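Long-range contacts in uncharacterized protein (Staphylococcus aureus subsp. aureus, PDB 4H0A), which is of unknown function but belongs to the CAP family of cysteine-rich secretory proteins, with a CAP-associated N-terminal region ahead of the CAP family region: residues S103-G108 / L167-L172; N116-N121 / I148-I153. All blocks are in the same frame, centred on the assembly; numbering follows the deposited sequence.

Contact 1: residues S103-G108 / L167-L172; sequences SPLKIG and LSVRFL. With EDO (1,2-ethanediol), chain C.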
loop_
_atom_site.group_PDB
_atom_site.type_symbol
_atom_site.label_atom_id
_atom_site.label_comp_id
_atom_site.label_asym_id
_atom_site.label_seq_id
_atom_site.Cartn_x
_atom_site.Cartn_y
_atom_site.Cartn_z
ATOM N N SER A 103 8.036 16.182 -3.064
ATOM C CA SER A 103 8.928 17.091 -2.336
ATOM C C SER A 103 8.532 17.177 -0.855
ATOM O O SER A 103 7.342 17.105 -0.547
ATOM C CB SER A 103 8.918 18.483 -2.954
ATOM O OG SER A 103 9.484 18.455 -4.251
ATOM N N PRO A 104 9.499 17.243 0.081
ATOM C CA PRO A 104 10.959 17.368 -0.119
ATOM C C PRO A 104 11.672 16.063 -0.480
ATOM O O PRO A 104 12.891 16.068 -0.636
ATOM C CB PRO A 104 11.439 17.891 1.242
ATOM C CG PRO A 104 10.490 17.284 2.219
ATOM C CD PRO A 104 9.147 17.297 1.513
ATOM N N LEU A 105 10.925 14.962 -0.647
ATOM C CA LEU A 105 11.510 13.673 -0.993
ATOM C C LEU A 105 11.564 13.508 -2.511
ATOM O O LEU A 105 11.066 14.362 -3.245
ATOM C CB LEU A 105 10.679 12.552 -0.348
ATOM C CG LEU A 105 10.520 12.729 1.178
ATOM C CD1 LEU A 105 9.321 12.061 1.673
ATOM C CD2 LEU A 105 11.749 12.260 1.913
ATOM N N LYS A 106 12.217 12.439 -2.975
ATOM C CA LYS A 106 12.289 12.097 -4.393
ATOM C C LYS A 106 12.272 10.601 -4.542
ATOM O O LYS A 106 13.061 9.928 -3.884
ATOM C CB LYS A 106 13.555 12.666 -5.069
ATOM C CG LYS A 106 13.597 14.180 -5.162
ATOM C CD LYS A 106 14.854 14.680 -5.867
ATOM C CE LYS A 106 15.079 16.163 -5.679
ATOM N NZ LYS A 106 14.017 16.985 -6.324
ATOM N N ILE A 107 11.433 10.071 -5.438
ATOM C CA ILE A 107 11.422 8.633 -5.713
ATOM C C ILE A 107 12.812 8.258 -6.247
ATOM O O ILE A 107 13.318 8.936 -7.139
ATOM C CB ILE A 107 10.299 8.236 -6.729
ATOM C CG1 ILE A 107 8.870 8.612 -6.230
ATOM C CG2 ILE A 107 10.390 6.746 -7.085
ATOM C CD1 ILE A 107 8.506 8.142 -4.883
ATOM N N GLY A 108 13.412 7.220 -5.683
ATOM C CA GLY A 108 14.738 6.759 -6.086
ATOM C C GLY A 108 15.887 7.341 -5.284
ATOM O O GLY A 108 17.023 6.909 -5.476
ATOM N N LEU A 167 10.809 4.253 -2.539
ATOM C CA LEU A 167 9.943 3.603 -3.523
ATOM C C LEU A 167 8.679 4.391 -3.776
ATOM O O LEU A 167 8.179 4.441 -4.902
ATOM C CB LEU A 167 9.543 2.211 -3.016
ATOM C CG LEU A 167 10.688 1.229 -2.765
ATOM C CD1 LEU A 167 10.204 0.060 -1.935
ATOM C CD2 LEU A 167 11.306 0.760 -4.080
ATOM N N SER A 168 8.112 4.941 -2.707
ATOM C CA SER A 168 6.842 5.648 -2.776
ATOM C C SER A 168 6.675 6.505 -1.534
ATOM O O SER A 168 7.404 6.319 -0.556
ATOM C CB SER A 168 5.706 4.627 -2.880
ATOM O OG SER A 168 5.762 3.668 -1.836
ATOM N N VAL A 169 5.761 7.470 -1.580
ATOM C CA VAL A 169 5.477 8.334 -0.429
ATOM C C VAL A 169 3.979 8.476 -0.288
ATOM O O VAL A 169 3.284 8.634 -1.295
ATOM C CB VAL A 169 6.140 9.732 -0.543
ATOM C CG1 VAL A 169 5.825 10.593 0.687
ATOM C CG2 VAL A 169 7.648 9.616 -0.759
ATOM N N ARG A 170 3.477 8.444 0.949
ATOM C CA ARG A 170 2.074 8.716 1.212
ATOM C C ARG A 170 2.003 9.908 2.126
ATOM O O ARG A 170 2.494 9.823 3.252
ATOM C CB ARG A 170 1.313 7.523 1.820
ATOM C CG ARG A 170 -0.113 7.914 2.286
ATOM C CD ARG A 170 -1.048 6.731 2.344
ATOM N NE ARG A 170 -0.628 5.761 3.353
ATOM C CZ ARG A 170 -1.118 4.530 3.465
ATOM N NH1 ARG A 170 -2.077 4.111 2.644
ATOM N NH2 ARG A 170 -0.665 3.714 4.405
ATOM N N PHE A 171 1.441 11.032 1.642
ATOM C CA PHE A 171 1.213 12.205 2.487
ATOM C C PHE A 171 -0.189 12.057 3.033
ATOM O O PHE A 171 -1.090 11.740 2.251
ATOM C CB PHE A 171 1.384 13.510 1.711
ATOM C CG PHE A 171 2.823 13.850 1.409
ATOM C CD1 PHE A 171 3.416 13.436 0.227
ATOM C CD2 PHE A 171 3.564 14.650 2.275
ATOM C CE1 PHE A 171 4.730 13.790 -0.072
ATOM C CE2 PHE A 171 4.876 15.002 1.974
ATOM C CZ PHE A 171 5.453 14.568 0.804
ATOM N N LEU A 172 -0.399 12.243 4.344
ATOM C CA LEU A 172 -1.739 12.068 4.907
ATOM C C LEU A 172 -1.932 12.838 6.208
ATOM O O LEU A 172 -0.967 13.236 6.857
ATOM C CB LEU A 172 -2.063 10.569 5.124
ATOM C CG LEU A 172 -1.401 9.810 6.304
ATOM C CD1 LEU A 172 -1.829 8.350 6.289
ATOM C CD2 LEU A 172 0.131 9.889 6.254
HETATM C C1 EDO C . -4.300 4.143 -0.024
HETATM O O1 EDO C . -3.430 5.228 0.246
HETATM C C2 EDO C . -5.630 4.521 0.681
HETATM O O2 EDO C . -6.578 3.490 0.537
#

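Contact 2: residues N116-N121 / I148-I153; sequences NHTSIN and IKYGDI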
loop_
_atom_site.group_PDB
_atom_site.type_symbol
_atom_site.label_atom_id
_atom_site.label_comp_id
_atom_site.label_asym_id
_atom_site.label_seq_id
_atom_site.Cartn_x
_atom_site.Cartn_y
_atom_site.Cartn_z
ATOM N N ASN A 116 19.591 13.103 7.321
ATOM C CA ASN A 116 20.682 14.079 7.513
ATOM C C ASN A 116 20.195 15.504 7.841
ATOM O O ASN A 116 20.907 16.227 8.544
ATOM C CB ASN A 116 21.636 14.131 6.311
ATOM C CG ASN A 116 21.099 14.662 5.019
ATOM O OD1 ASN A 116 19.941 15.085 4.908
ATOM N ND2 ASN A 116 21.948 14.626 3.989
ATOM N N HIS A 117 19.013 15.908 7.330
ATOM C CA HIS A 117 18.482 17.255 7.552
ATOM C C HIS A 117 16.966 17.257 7.848
ATOM O O HIS A 117 16.312 18.267 7.579
ATOM C CB HIS A 117 18.773 18.128 6.316
ATOM N N THR A 118 16.411 16.157 8.418
ATOM C CA THR A 118 14.967 16.065 8.707
ATOM C C THR A 118 14.707 15.572 10.133
ATOM O O THR A 118 15.236 14.540 10.541
ATOM C CB THR A 118 14.266 15.123 7.702
ATOM O OG1 THR A 118 14.714 15.425 6.383
ATOM C CG2 THR A 118 12.741 15.244 7.737
ATOM N N SER A 119 13.833 16.279 10.859
ATOM C CA SER A 119 13.432 15.913 12.218
ATOM C C SER A 119 12.538 14.675 12.184
ATOM O O SER A 119 11.493 14.707 11.530
ATOM C CB SER A 119 12.689 17.078 12.878
ATOM O OG SER A 119 12.180 16.749 14.162
ATOM N N ILE A 120 12.970 13.573 12.826
ATOM C CA ILE A 120 12.175 12.342 12.889
ATOM C C ILE A 120 11.983 12.006 14.364
ATOM O O ILE A 120 12.949 12.044 15.119
ATOM C CB ILE A 120 12.807 11.166 12.067
ATOM C CG1 ILE A 120 12.389 11.252 10.575
ATOM C CG2 ILE A 120 12.390 9.778 12.627
ATOM C CD1 ILE A 120 13.236 12.119 9.684
ATOM N N ASN A 121 10.737 11.686 14.764
ATOM C CA ASN A 121 10.413 11.341 16.144
ATOM C C ASN A 121 10.161 9.829 16.235
ATOM O O ASN A 121 9.329 9.316 15.496
ATOM C CB ASN A 121 9.191 12.140 16.614
ATOM C CG ASN A 121 9.354 13.641 16.453
ATOM O OD1 ASN A 121 10.435 14.203 16.669
ATOM N ND2 ASN A 121 8.287 14.335 16.079
ATOM N N ILE A 148 7.113 10.901 8.997
ATOM C CA ILE A 148 7.711 12.235 9.144
ATOM C C ILE A 148 6.611 13.261 9.249
ATOM O O ILE A 148 5.675 13.203 8.462
ATOM C CB ILE A 148 8.659 12.569 7.953
ATOM C CG1 ILE A 148 9.679 11.430 7.699
ATOM C CG2 ILE A 148 9.385 13.902 8.204
ATOM C CD1 ILE A 148 10.530 11.580 6.445
ATOM N N LYS A 149 6.735 14.228 10.180
ATOM C CA LYS A 149 5.744 15.290 10.295
ATOM C C LYS A 149 6.244 16.485 9.490
ATOM O O LYS A 149 7.346 16.962 9.738
ATOM C CB LYS A 149 5.502 15.665 11.766
ATOM C CG LYS A 149 4.297 16.577 11.969
ATOM C CD LYS A 149 3.987 16.798 13.447
ATOM C CE LYS A 149 2.841 17.762 13.652
ATOM N NZ LYS A 149 2.432 17.849 15.078
ATOM N N TYR A 150 5.465 16.925 8.491
ATOM C CA TYR A 150 5.760 18.094 7.657
ATOM C C TYR A 150 4.674 19.107 7.916
ATOM O O TYR A 150 3.544 18.918 7.460
ATOM C CB TYR A 150 5.803 17.718 6.167
ATOM C CG TYR A 150 7.008 16.890 5.784
ATOM C CD1 TYR A 150 8.289 17.427 5.824
ATOM C CD2 TYR A 150 6.864 15.584 5.338
ATOM C CE1 TYR A 150 9.402 16.671 5.475
ATOM C CE2 TYR A 150 7.969 14.825 4.959
ATOM C CZ TYR A 150 9.236 15.377 5.016
ATOM O OH TYR A 150 10.332 14.633 4.651
ATOM N N GLY A 151 4.989 20.143 8.684
ATOM C CA GLY A 151 3.989 21.129 9.066
ATOM C C GLY A 151 2.939 20.451 9.924
ATOM O O GLY A 151 3.298 19.789 10.899
ATOM N N ASP A 152 1.656 20.543 9.522
ATOM C CA ASP A 152 0.527 19.917 10.234
ATOM C C ASP A 152 0.137 18.551 9.630
ATOM O O ASP A 152 -0.823 17.942 10.105
ATOM C CB ASP A 152 -0.709 20.844 10.219
ATOM N N ILE A 153 0.858 18.059 8.594
ATOM C CA ILE A 153 0.527 16.765 7.979
ATOM C C ILE A 153 1.692 15.800 8.154
ATOM O O ILE A 153 2.749 16.179 8.679
ATOM C CB ILE A 153 0.103 16.913 6.489
ATOM C CG1 ILE A 153 1.227 17.502 5.600
ATOM C CG2 ILE A 153 -1.164 17.760 6.403
ATOM C CD1 ILE A 153 1.007 17.238 4.107
HETATM O O HOH W 1 12.780 16.729 4.485
HETATM O O HOH W 2 8.715 13.059 12.735
#

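Contact 1: residues S103-G108 / L167-L172
Leu167 O accepts a hydrogen bond from Thr96 OG1 and is also touched by Ile107 CD1, at 3.7 Å. Ile107 reaches the strand backbone with its tip. Its chi2 of -52° places CD1 equally close to Ser168 CA.

The contact between 103-108 and the strand is mainly apolar. Leu105 CD1 rests against both methyls of Val169, 3.8 Å from CG2 and 3.9 Å from CG1. Ser103 O approaches the Phe171 ring obliquely, 3.4 Å from CZ. The peptide bond that follows Ser103 is cis, before Pro104. Ser103 OG bonds to Asn101.

Leu167 and Ser168 both face Tyr158, which makes a classic beta bulge where Ile107 packs. Gly108 adds a backbone hydrogen bond to Val166, just before 167-172.

Arg170 takes no part in the contact with the loop. The 1,2-ethanediol atom O1 accepts a hydrogen bond from Arg170 NH1 at 3.0 Å, with an N-H...O angle of 156°. It lies at the edge of the guanidinium, near its plane. Asp281 forms a salt bridge to the same nitrogen, and NE bonds to Gln156. The diol, probably from the crystallisation liquor, is also held by Asn71.

Strand 166-172 runs antiparallel between strands 89-96 and 153-159. The loop 103-108 lies over one face of this sheet. Leu105 there also touches Val157 and Tyr150, and Phe171 touches Ala155.

Contact 2: residues N116-N121 / I148-I153
The edge strand 145-150 of a seven-stranded antiparallel sheet meets the loop 116-121 through Thr118 and Ile120 on one side and Ile148 and Tyr150 on the other. Thr118 CG2 is 3.6 Å from Ile148 CG2, and the two side chains cross at about a right angle. With chi1 at -51°, Ile148 has CG1 beside its backbone N and CG2 anti to it. The two branches therefore serve different partners. CG2 meets Thr118, while CG1 meets Ile120 CG1 at 4.0 Å. Ile148 CG2 also lies over one face of the Tyr150 ring, offset toward the rim.

Water 1 joins the polar ends. It donates to Thr118 OG1 at 3.0 Å and is 3.2 Å from Tyr150 OH, at the edge of the ring and in its plane. Thr118 OG1 also bonds to Ile114 O. Water 2 accepts from Asn121 N at 3.2 Å, with weak bonds to Ser119 O and Lys149 N. Asn34 adds a further link: its OD1 accepts from Ser119 N and its ND2 donates to Lys149 O.

The strand ends in a type II' beta turn. Ile153 N bonds to Tyr150 O at 3.0 Å, and Tyr150 N to Ile153 O at 2.8 Å. Gly151 takes the first inner position with positive phi. This pattern is typical of a tight two-residue beta hairpin, here joining strands 145-150 and 153-159.

Overall arrangement
Strand 89-96 leads into a long loop that supplies the first segment of both contacts. Residues 103-108 come first, then 116-121. The chain next forms the hairpin 125-136 and helix 139-144, and enters edge strand 145-150. Contact 2 closes its loop there. After strand 153-159, strand 166-172 closes the wider loop of contact 1, so contact 2 is nested inside it. Both contacts tie the loop to the same antiparallel sheet, within the CAP-associated N-terminal range. Their centres lie about 13 Å apart. Tyr150 links them: its CE1 is 3.5 Å from Pro104 CG, and its ring also packs against Phe171.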